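Terminal oxygenase component of carbazole 1,9a-dioxygenase (PDB 3GCF) catalyses the dioxygenation of carbazole at its 1 and 9a positions as the Rieske non-haem iron oxygenase that takes electrons from a partner ferredoxin. Local coordinates at the interface of chains A and B. Numbering follows the deposited sequence. Chains: chain A/B, Terminal oxygenase component of carbazole 1,9a-dioxygenase.

Contact 1: the interface of chains A and B. Residues chain A 186, 188-189, 191, 360; chain B 98-99, 115.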
ATOM      1  N   ASP A 186       1.099  27.882  15.846  1.00 12.99           N
ATOM      2  CA  ASP A 186      -0.351  28.047  15.914  1.00 11.67           C
ATOM      3  C   ASP A 186      -0.675  28.387  17.364  1.00 11.64           C
ATOM      4  O   ASP A 186      -0.460  27.563  18.249  1.00 10.65           O
ATOM      5  CB  ASP A 186      -1.017  26.732  15.501  1.00 11.51           C
ATOM      6  CG  ASP A 186      -2.521  26.828  15.434  1.00 13.24           C
ATOM      7  OD1 ASP A 186      -3.130  27.372  16.378  1.00 13.59           O
ATOM      8  OD2 ASP A 186      -3.098  26.338  14.441  1.00 16.46           O
ATOM      9  N   THR A 188      -3.650  28.894  18.918  1.00 10.21           N
ATOM     10  CA  THR A 188      -4.881  28.410  19.535  1.00 11.25           C
ATOM     11  C   THR A 188      -5.021  26.883  19.505  1.00 11.33           C
ATOM     12  O   THR A 188      -5.945  26.333  20.100  1.00 11.10           O
ATOM     13  CB  THR A 188      -6.142  29.060  18.901  1.00 10.45           C
ATOM     14  OG1 THR A 188      -6.216  28.737  17.507  1.00 11.44           O
ATOM     15  CG2 THR A 188      -6.093  30.569  19.071  1.00  6.78           C
ATOM     16  N   HIS A 189      -4.102  26.193  18.835  1.00  9.79           N
ATOM     17  CA  HIS A 189      -4.174  24.737  18.783  1.00  9.90           C
ATOM     18  C   HIS A 189      -3.839  24.136  20.155  1.00 10.59           C
ATOM     19  O   HIS A 189      -4.116  22.960  20.407  1.00 11.29           O
ATOM     20  CB  HIS A 189      -3.189  24.171  17.746  1.00  8.39           C
ATOM     21  CG  HIS A 189      -1.843  23.830  18.314  1.00  8.86           C
ATOM     22  ND1 HIS A 189      -0.890  24.783  18.604  1.00  7.35           N
ATOM     23  CD2 HIS A 189      -1.313  22.641  18.692  1.00  7.15           C
ATOM     24  CE1 HIS A 189       0.169  24.196  19.135  1.00  7.13           C
ATOM     25  NE2 HIS A 189      -0.063  22.897  19.199  1.00  7.40           N
ATOM     26  N   PHE A 191      -5.212  24.167  22.695  1.00  9.68           N
ATOM     27  CA  PHE A 191      -6.425  23.683  23.336  1.00  9.73           C
ATOM     28  C   PHE A 191      -6.277  22.163  23.499  1.00 11.04           C
ATOM     29  O   PHE A 191      -6.555  21.613  24.564  1.00 12.45           O
ATOM     30  CB  PHE A 191      -7.626  24.005  22.432  1.00  9.26           C
ATOM     31  CG  PHE A 191      -8.911  23.332  22.839  1.00  9.70           C
ATOM     32  CD1 PHE A 191      -9.549  23.669  24.029  1.00 10.55           C
ATOM     33  CD2 PHE A 191      -9.498  22.376  22.012  1.00 12.04           C
ATOM     34  CE1 PHE A 191     -10.757  23.064  24.391  1.00 11.44           C
ATOM     35  CE2 PHE A 191     -10.712  21.761  22.364  1.00 11.62           C
ATOM     36  CZ  PHE A 191     -11.340  22.108  23.556  1.00 11.31           C
ATOM     37  N   PHE A 360      -9.308  31.856  10.766  1.00 13.17           N
ATOM     38  CA  PHE A 360      -9.890  32.875  11.627  1.00 11.36           C
ATOM     39  C   PHE A 360      -8.739  33.741  12.155  1.00 11.20           C
ATOM     40  O   PHE A 360      -7.576  33.357  12.035  1.00 11.62           O
ATOM     41  CB  PHE A 360     -10.792  32.248  12.723  1.00 11.38           C
ATOM     42  CG  PHE A 360     -10.069  31.526  13.832  1.00 10.88           C
ATOM     43  CD1 PHE A 360      -9.087  30.575  13.564  1.00 10.17           C
ATOM     44  CD2 PHE A 360     -10.452  31.738  15.157  1.00 11.05           C
ATOM     45  CE1 PHE A 360      -8.500  29.842  14.603  1.00  8.45           C
ATOM     46  CE2 PHE A 360      -9.872  31.010  16.203  1.00  9.39           C
ATOM     47  CZ  PHE A 360      -8.896  30.058  15.920  1.00  9.60           C
TER
ATOM     48  N   TYR B  98      -9.245  20.220  17.850  1.00  7.43           N
ATOM     49  CA  TYR B  98      -8.057  20.994  17.508  1.00  8.13           C
ATOM     50  C   TYR B  98      -8.011  22.432  18.027  1.00  8.99           C
ATOM     51  O   TYR B  98      -7.106  22.771  18.793  1.00  7.10           O
ATOM     52  CB  TYR B  98      -7.853  20.956  15.986  1.00  7.35           C
ATOM     53  CG  TYR B  98      -6.410  21.068  15.534  1.00  8.84           C
ATOM     54  CD1 TYR B  98      -5.352  20.977  16.448  1.00  7.47           C
ATOM     55  CD2 TYR B  98      -6.101  21.310  14.193  1.00  9.95           C
ATOM     56  CE1 TYR B  98      -4.028  21.135  16.033  1.00  6.65           C
ATOM     57  CE2 TYR B  98      -4.784  21.469  13.771  1.00 10.59           C
ATOM     58  CZ  TYR B  98      -3.751  21.385  14.696  1.00 10.58           C
ATOM     59  OH  TYR B  98      -2.449  21.594  14.281  1.00 12.41           O
ATOM     60  N   HIS B  99      -8.959  23.277  17.614  1.00  8.74           N
ATOM     61  CA  HIS B  99      -8.997  24.669  18.071  1.00  7.71           C
ATOM     62  C   HIS B  99     -10.335  25.004  18.725  1.00 10.20           C
ATOM     63  O   HIS B  99     -10.660  26.179  18.927  1.00  7.53           O
ATOM     64  CB  HIS B  99      -8.768  25.658  16.919  1.00  7.58           C
ATOM     65  CG  HIS B  99      -7.547  25.375  16.101  1.00  7.44           C
ATOM     66  ND1 HIS B  99      -7.552  24.504  15.034  1.00  6.53           N
ATOM     67  CD2 HIS B  99      -6.283  25.853  16.191  1.00  5.59           C
ATOM     68  CE1 HIS B  99      -6.343  24.459  14.500  1.00  7.97           C
ATOM     69  NE2 HIS B  99      -5.554  25.268  15.185  1.00  7.60           N
ATOM     70  N   THR B 115     -11.588  28.511  21.890  1.00  8.29           N
ATOM     71  CA  THR B 115     -10.286  29.151  22.051  1.00  9.37           C
ATOM     72  C   THR B 115     -10.313  30.646  21.748  1.00 11.14           C
ATOM     73  O   THR B 115      -9.315  31.339  21.920  1.00 11.90           O
ATOM     74  CB  THR B 115      -9.231  28.514  21.127  1.00  8.79           C
ATOM     75  OG1 THR B 115      -9.673  28.605  19.763  1.00  7.27           O
ATOM     76  CG2 THR B 115      -8.997  27.051  21.502  1.00  6.53           C
TER
HETATM   77  O   HOH W   1      -2.370  23.860  12.858  1.00 12.66           O
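B:His99, a ligand of the Rieske [2Fe-2S] cluster, donates a hydrogen bond from NE2 to the carboxylate oxygen OD2 of A:Asp186, 2.8 Å away. The bond is fairly straight, 157° at the hydrogen. It lies near the histidine ring plane and reaches OD2 on its syn side, somewhat out of the carboxylate plane. CG of A:Asp186 lies anti to the backbone N (chi1 -176°), which carries the carboxylate across to B:His99. Its other oxygen, OD1, accepts from the backbone N of A:Thr188 and of A:His189, which fixes the carboxylate. The backbone O of A:Asp186 accepts a hydrogen bond from ND1 of A:His189, a ligand of the non-haem iron, 2.8 Å away and in the plane of that ring. One aspartate thus joins the cluster of one subunit to the iron of the next, the expected electron path in this family.

Packing is tight beside this bond. A:His189 CB meets B:Tyr98 CE1 at 3.6 Å, and A:Phe191 CB meets B:Thr115 CG2 at 3.5 Å. B:Thr115 OG1 is turned back to bond B:His99 O. The link is looser on the B:Tyr98 hydroxyl side, where a water rather than a direct contact joins A:Asp186 OD2 (3.0 Å) to B:Tyr98 OH (2.7 Å). In the fold, the 3-10 helix 189-193 of the catalytic domain and the loop leading into it face loops of the neighbour's Rieske domain.

Contact 2: the interface of chains A and B. Residues chain A 192, 339-340, 343; chain B 84-85, 97-98.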
ATOM      1  N   MET A 192      -5.805  21.503  22.441  1.00 10.57           N
ATOM      2  CA  MET A 192      -5.642  20.050  22.437  1.00 10.69           C
ATOM      3  C   MET A 192      -4.619  19.515  23.437  1.00 10.87           C
ATOM      4  O   MET A 192      -4.590  18.313  23.707  1.00 10.43           O
ATOM      5  CB  MET A 192      -5.261  19.561  21.034  1.00 11.91           C
ATOM      6  CG  MET A 192      -3.769  19.649  20.724  1.00 14.61           C
ATOM      7  SD  MET A 192      -3.309  18.939  19.123  1.00 15.70           S
ATOM      8  CE  MET A 192      -3.536  17.203  19.455  1.00 16.43           C
ATOM      9  N   TRP A 339      -0.058  13.154  15.777  1.00  9.78           N
ATOM     10  CA  TRP A 339      -1.281  12.735  15.096  1.00 11.11           C
ATOM     11  C   TRP A 339      -2.126  13.931  14.669  1.00 11.34           C
ATOM     12  O   TRP A 339      -2.924  13.831  13.740  1.00 12.10           O
ATOM     13  CB  TRP A 339      -2.118  11.759  15.947  1.00 11.00           C
ATOM     14  CG  TRP A 339      -2.576  12.241  17.304  1.00 12.34           C
ATOM     15  CD1 TRP A 339      -1.973  11.995  18.505  1.00 11.16           C
ATOM     16  CD2 TRP A 339      -3.765  12.991  17.599  1.00 10.51           C
ATOM     17  NE1 TRP A 339      -2.713  12.539  19.528  1.00 11.56           N
ATOM     18  CE2 TRP A 339      -3.817  13.156  19.002  1.00 11.06           C
ATOM     19  CE3 TRP A 339      -4.793  13.535  16.816  1.00 12.04           C
ATOM     20  CZ2 TRP A 339      -4.858  13.847  19.643  1.00 10.79           C
ATOM     21  CZ3 TRP A 339      -5.833  14.225  17.454  1.00 12.45           C
ATOM     22  CH2 TRP A 339      -5.852  14.372  18.856  1.00 11.19           C
ATOM     23  N   ALA A 340      -1.942  15.068  15.335  1.00  9.84           N
ATOM     24  CA  ALA A 340      -2.690  16.263  14.968  1.00 10.27           C
ATOM     25  C   ALA A 340      -2.281  16.669  13.557  1.00  9.36           C
ATOM     26  O   ALA A 340      -3.120  17.032  12.736  1.00 10.99           O
ATOM     27  CB  ALA A 340      -2.399  17.400  15.947  1.00  9.48           C
ATOM     28  N   ALA A 343      -3.553  14.131  10.982  1.00 13.07           N
ATOM     29  CA  ALA A 343      -4.997  14.183  10.790  1.00 12.18           C
ATOM     30  C   ALA A 343      -5.351  15.206   9.709  1.00 12.13           C
ATOM     31  O   ALA A 343      -6.472  15.222   9.200  1.00 12.21           O
ATOM     32  CB  ALA A 343      -5.681  14.550  12.108  1.00 12.40           C
TER
ATOM     33  N   LYS B  84     -11.418  11.775  15.195  1.00 13.76           N
ATOM     34  CA  LYS B  84     -10.085  11.528  15.744  1.00 14.35           C
ATOM     35  C   LYS B  84     -10.161  11.640  17.263  1.00 13.94           C
ATOM     36  O   LYS B  84      -9.470  10.926  17.978  1.00 13.25           O
ATOM     37  CB  LYS B  84      -9.064  12.552  15.219  1.00 17.31           C
ATOM     38  CG  LYS B  84      -8.635  12.309  13.788  1.00 23.85           C
ATOM     39  CD  LYS B  84      -8.007  10.928  13.645  1.00 28.96           C
ATOM     40  CE  LYS B  84      -7.880  10.512  12.183  1.00 32.59           C
ATOM     41  NZ  LYS B  84      -7.004  11.421  11.401  1.00 35.34           N
ATOM     42  N   GLU B  85     -11.012  12.544  17.742  1.00 13.40           N
ATOM     43  CA  GLU B  85     -11.195  12.776  19.174  1.00 13.78           C
ATOM     44  C   GLU B  85     -12.458  13.620  19.291  1.00 15.16           C
ATOM     45  O   GLU B  85     -12.401  14.836  19.482  1.00 14.02           O
ATOM     46  CB  GLU B  85      -9.987  13.527  19.742  1.00 15.23           C
ATOM     47  CG  GLU B  85     -10.058  13.817  21.239  1.00 20.62           C
ATOM     48  CD  GLU B  85      -8.756  14.397  21.775  1.00 23.35           C
ATOM     49  OE1 GLU B  85      -7.790  13.629  21.965  1.00 26.12           O
ATOM     50  OE2 GLU B  85      -8.690  15.622  21.994  1.00 26.29           O
ATOM     51  N   TRP B  97     -11.653  18.985  18.324  1.00  8.93           N
ATOM     52  CA  TRP B  97     -10.579  18.755  19.279  1.00  8.35           C
ATOM     53  C   TRP B  97      -9.339  19.612  19.026  1.00  9.24           C
ATOM     54  O   TRP B  97      -8.476  19.719  19.893  1.00 10.24           O
ATOM     55  CB  TRP B  97     -10.142  17.288  19.228  1.00  7.08           C
ATOM     56  CG  TRP B  97      -9.773  16.835  17.833  1.00  6.43           C
ATOM     57  CD1 TRP B  97     -10.594  16.226  16.925  1.00  7.41           C
ATOM     58  CD2 TRP B  97      -8.514  17.023  17.167  1.00  7.26           C
ATOM     59  NE1 TRP B  97      -9.927  16.024  15.736  1.00  6.82           N
ATOM     60  CE2 TRP B  97      -8.650  16.503  15.856  1.00  7.56           C
ATOM     61  CE3 TRP B  97      -7.286  17.582  17.548  1.00  5.91           C
ATOM     62  CZ2 TRP B  97      -7.604  16.527  14.924  1.00  7.46           C
ATOM     63  CZ3 TRP B  97      -6.244  17.609  16.620  1.00  7.02           C
ATOM     64  CH2 TRP B  97      -6.413  17.083  15.322  1.00  5.99           C
ATOM     65  N   TYR B  98      -9.245  20.220  17.850  1.00  7.43           N
ATOM     66  CA  TYR B  98      -8.057  20.994  17.508  1.00  8.13           C
ATOM     67  C   TYR B  98      -8.011  22.432  18.027  1.00  8.99           C
ATOM     68  O   TYR B  98      -7.106  22.771  18.793  1.00  7.10           O
ATOM     69  CB  TYR B  98      -7.853  20.956  15.986  1.00  7.35           C
ATOM     70  CG  TYR B  98      -6.410  21.068  15.534  1.00  8.84           C
ATOM     71  CD1 TYR B  98      -5.352  20.977  16.448  1.00  7.47           C
ATOM     72  CD2 TYR B  98      -6.101  21.310  14.193  1.00  9.95           C
ATOM     73  CE1 TYR B  98      -4.028  21.135  16.033  1.00  6.65           C
ATOM     74  CE2 TYR B  98      -4.784  21.469  13.771  1.00 10.59           C
ATOM     75  CZ  TYR B  98      -3.751  21.385  14.696  1.00 10.58           C
ATOM     76  OH  TYR B  98      -2.449  21.594  14.281  1.00 12.41           O
TER
HETATM   77  O   HOH W   2      -4.157  11.264  13.015  1.00 18.24           O
HETATM   78  O   HOH W   3      -6.111  15.991  22.577  1.00 23.80           O
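The indole of B:Trp97 lies between B:Tyr98 CB on one face and A:Trp339 CZ3 on the other. CZ3 stands 3.4 Å above the plane of the B:Trp97 ring, toward its rim. A:Trp339 turns its own edge to this face, with B:Trp97 CE2 in its plane. The methyl CE of A:Met192 rests on one face of A:Trp339, near its rim. B:Trp97 and B:Tyr98 follow the cysteine of the second Rieske cluster-binding motif, CXXH. A:Trp339 belongs to helix 335-350 of the catalytic domain.

A:Ala340 and A:Ala343, on the same helix, border the six-membered ring of B:Trp97. A:Ala340 CA is 3.8 Å from B:Trp97 CH2, and A:Ala343 CB is 3.9 Å from B:Trp97 CZ2. A:Met192 runs alongside B:Trp97. A bend at its last torsion (chi3 -71°) brings CE to 3.9 Å from B:Trp97 CZ3. An alanine in place of B:Trp97 would be likely to leave the edge of A:Trp339 without its facing ring and open a gap beside both alanines.

Polar groups border the rings. B:Glu85 OE1 approaches A:Trp339 CH2, while OE2 reaches A:Met192 O through a water 2.7 Å from OE2. Another water, 2.9 Å from A:Trp339 O, lies at a longer 3.3 Å from B:Lys84 NZ.

Contact 3: the interface of chains A and B. Residues chain A 360-361; chain B 101, 113, 116, 119-121.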
ATOM      1  N   PHE A 360      -9.308  31.856  10.766  1.00 13.17           N
ATOM      2  CA  PHE A 360      -9.890  32.875  11.627  1.00 11.36           C
ATOM      3  C   PHE A 360      -8.739  33.741  12.155  1.00 11.20           C
ATOM      4  O   PHE A 360      -7.576  33.357  12.035  1.00 11.62           O
ATOM      5  CB  PHE A 360     -10.792  32.248  12.723  1.00 11.38           C
ATOM      6  CG  PHE A 360     -10.069  31.526  13.832  1.00 10.88           C
ATOM      7  CD1 PHE A 360      -9.087  30.575  13.564  1.00 10.17           C
ATOM      8  CD2 PHE A 360     -10.452  31.738  15.157  1.00 11.05           C
ATOM      9  CE1 PHE A 360      -8.500  29.842  14.603  1.00  8.45           C
ATOM     10  CE2 PHE A 360      -9.872  31.010  16.203  1.00  9.39           C
ATOM     11  CZ  PHE A 360      -8.896  30.058  15.920  1.00  9.60           C
ATOM     12  N   PRO A 361      -9.037  34.929  12.718  1.00 11.41           N
ATOM     13  CA  PRO A 361      -8.022  35.859  13.235  1.00 11.22           C
ATOM     14  C   PRO A 361      -6.679  35.355  13.775  1.00 11.99           C
ATOM     15  O   PRO A 361      -5.631  35.832  13.346  1.00 12.46           O
ATOM     16  CB  PRO A 361      -8.806  36.694  14.247  1.00 10.72           C
ATOM     17  CG  PRO A 361     -10.135  36.821  13.559  1.00 10.62           C
ATOM     18  CD  PRO A 361     -10.392  35.393  13.082  1.00 10.55           C
TER
ATOM     19  N   TRP B 101     -13.504  24.792  17.582  1.00 10.34           N
ATOM     20  CA  TRP B 101     -14.637  25.299  16.810  1.00 11.17           C
ATOM     21  C   TRP B 101     -15.829  24.408  17.166  1.00 11.95           C
ATOM     22  O   TRP B 101     -15.727  23.180  17.144  1.00 12.21           O
ATOM     23  CB  TRP B 101     -14.336  25.235  15.316  1.00  8.93           C
ATOM     24  CG  TRP B 101     -13.463  26.363  14.829  1.00  9.53           C
ATOM     25  CD1 TRP B 101     -12.487  27.020  15.536  1.00  7.05           C
ATOM     26  CD2 TRP B 101     -13.450  26.927  13.509  1.00  8.48           C
ATOM     27  NE1 TRP B 101     -11.870  27.954  14.733  1.00  8.98           N
ATOM     28  CE2 TRP B 101     -12.440  27.917  13.486  1.00  8.94           C
ATOM     29  CE3 TRP B 101     -14.192  26.690  12.342  1.00  7.88           C
ATOM     30  CZ2 TRP B 101     -12.153  28.667  12.341  1.00  7.42           C
ATOM     31  CZ3 TRP B 101     -13.906  27.435  11.206  1.00  5.93           C
ATOM     32  CH2 TRP B 101     -12.893  28.414  11.215  1.00  6.11           C
ATOM     33  N   VAL B 113     -16.393  29.291  19.415  1.00 14.47           N
ATOM     34  CA  VAL B 113     -14.990  28.922  19.291  1.00 12.53           C
ATOM     35  C   VAL B 113     -14.416  28.973  20.703  1.00 12.54           C
ATOM     36  O   VAL B 113     -14.150  30.047  21.250  1.00 12.25           O
ATOM     37  CB  VAL B 113     -14.221  29.890  18.373  1.00 14.18           C
ATOM     38  CG1 VAL B 113     -12.752  29.473  18.286  1.00 11.69           C
ATOM     39  CG2 VAL B 113     -14.848  29.889  16.982  1.00 13.06           C
ATOM     40  N   SER B 116     -11.454  31.147  21.293  1.00  9.80           N
ATOM     41  CA  SER B 116     -11.552  32.559  20.965  1.00  9.89           C
ATOM     42  C   SER B 116     -13.000  33.022  21.051  1.00  8.92           C
ATOM     43  O   SER B 116     -13.655  33.247  20.034  1.00 10.90           O
ATOM     44  CB  SER B 116     -10.989  32.789  19.560  1.00  8.43           C
ATOM     45  OG  SER B 116     -11.006  34.157  19.206  1.00 11.18           O
ATOM     46  N   SER B 119     -15.262  35.344  18.565  1.00 14.90           N
ATOM     47  CA  SER B 119     -14.533  35.439  17.308  1.00 14.30           C
ATOM     48  C   SER B 119     -15.503  35.850  16.206  1.00 15.50           C
ATOM     49  O   SER B 119     -16.637  35.383  16.155  1.00 15.79           O
ATOM     50  CB  SER B 119     -13.877  34.102  16.960  1.00 13.36           C
ATOM     51  OG  SER B 119     -13.156  34.193  15.739  1.00 11.36           O
ATOM     52  N   PRO B 120     -15.063  36.736  15.305  1.00 16.45           N
ATOM     53  CA  PRO B 120     -15.935  37.188  14.220  1.00 16.34           C
ATOM     54  C   PRO B 120     -16.348  36.134  13.188  1.00 16.99           C
ATOM     55  O   PRO B 120     -17.209  36.403  12.348  1.00 16.57           O
ATOM     56  CB  PRO B 120     -15.154  38.357  13.613  1.00 16.77           C
ATOM     57  CG  PRO B 120     -13.731  37.992  13.881  1.00 17.18           C
ATOM     58  CD  PRO B 120     -13.775  37.450  15.286  1.00 15.41           C
ATOM     59  N   VAL B 121     -15.757  34.942  13.236  1.00 15.87           N
ATOM     60  CA  VAL B 121     -16.149  33.910  12.276  1.00 15.47           C
ATOM     61  C   VAL B 121     -17.418  33.193  12.722  1.00 14.56           C
ATOM     62  O   VAL B 121     -18.072  32.516  11.927  1.00 14.79           O
ATOM     63  CB  VAL B 121     -15.037  32.855  12.046  1.00 15.09           C
ATOM     64  CG1 VAL B 121     -13.880  33.484  11.274  1.00 13.60           C
ATOM     65  CG2 VAL B 121     -14.566  32.283  13.376  1.00 13.97           C
TER
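Strands 101-104 and 110-113 of the Rieske domain, with the loop that follows, form a seat for A:Phe360, which comes just before the 3-10 helix 361-363 of the catalytic domain. The A:Phe360 ring and the indole of B:Trp101 meet edge to face, their planes 88° apart. The indole supplies the edge. Its NE1 stands over the centre of the phenyl face, 3.7 Å above the plane. The placement would suit a weak attraction between the N-H and the ring electrons. B:Trp101 CZ2 also touches A:Phe360 CD1 at 3.8 Å.

With chi1 at 73°, the phenyl CG lies between the backbone N and the carbonyl carbon, and the ring lies with one face toward the indole edge. B:Ser119 OG lies in the phenyl plane at its edge, 3.7 Å from A:Phe360 CD2. B:Val113 CG1 reaches A:Phe360 CE2 at 3.9 Å. The base of the side chain is packed as well, with B:Val121 CG1 at 3.6 Å from A:Phe360 CB. Next to it the two prolines slide past each other, A:Pro361 CG meeting B:Pro120 CG at 3.8 Å.

B:Trp101 also lines the [2Fe-2S] cluster pocket. The site probably anchors the catalytic domain of chain A beside the cluster of chain B and is likely to steady the Rieske domain against the neighbouring subunit.

All three contacts join the catalytic domain of chain A to the Rieske domain of chain B. Contact 1 lies in the middle, its C-alpha centre about 11 Å from that of contact 2 and about 9 Å from that of contact 3. The centres of contacts 2 and 3 are about 18 Å apart. B:Tyr98 belongs to contacts 1 and 2, and A:Phe360 to contacts 1 and 3. The 3-10 helix 189-193 also serves contacts 1 and 2. The flanking packing is therefore likely to hold the polar bridge of contact 1 in register, and its repetition would close the deposited trimer.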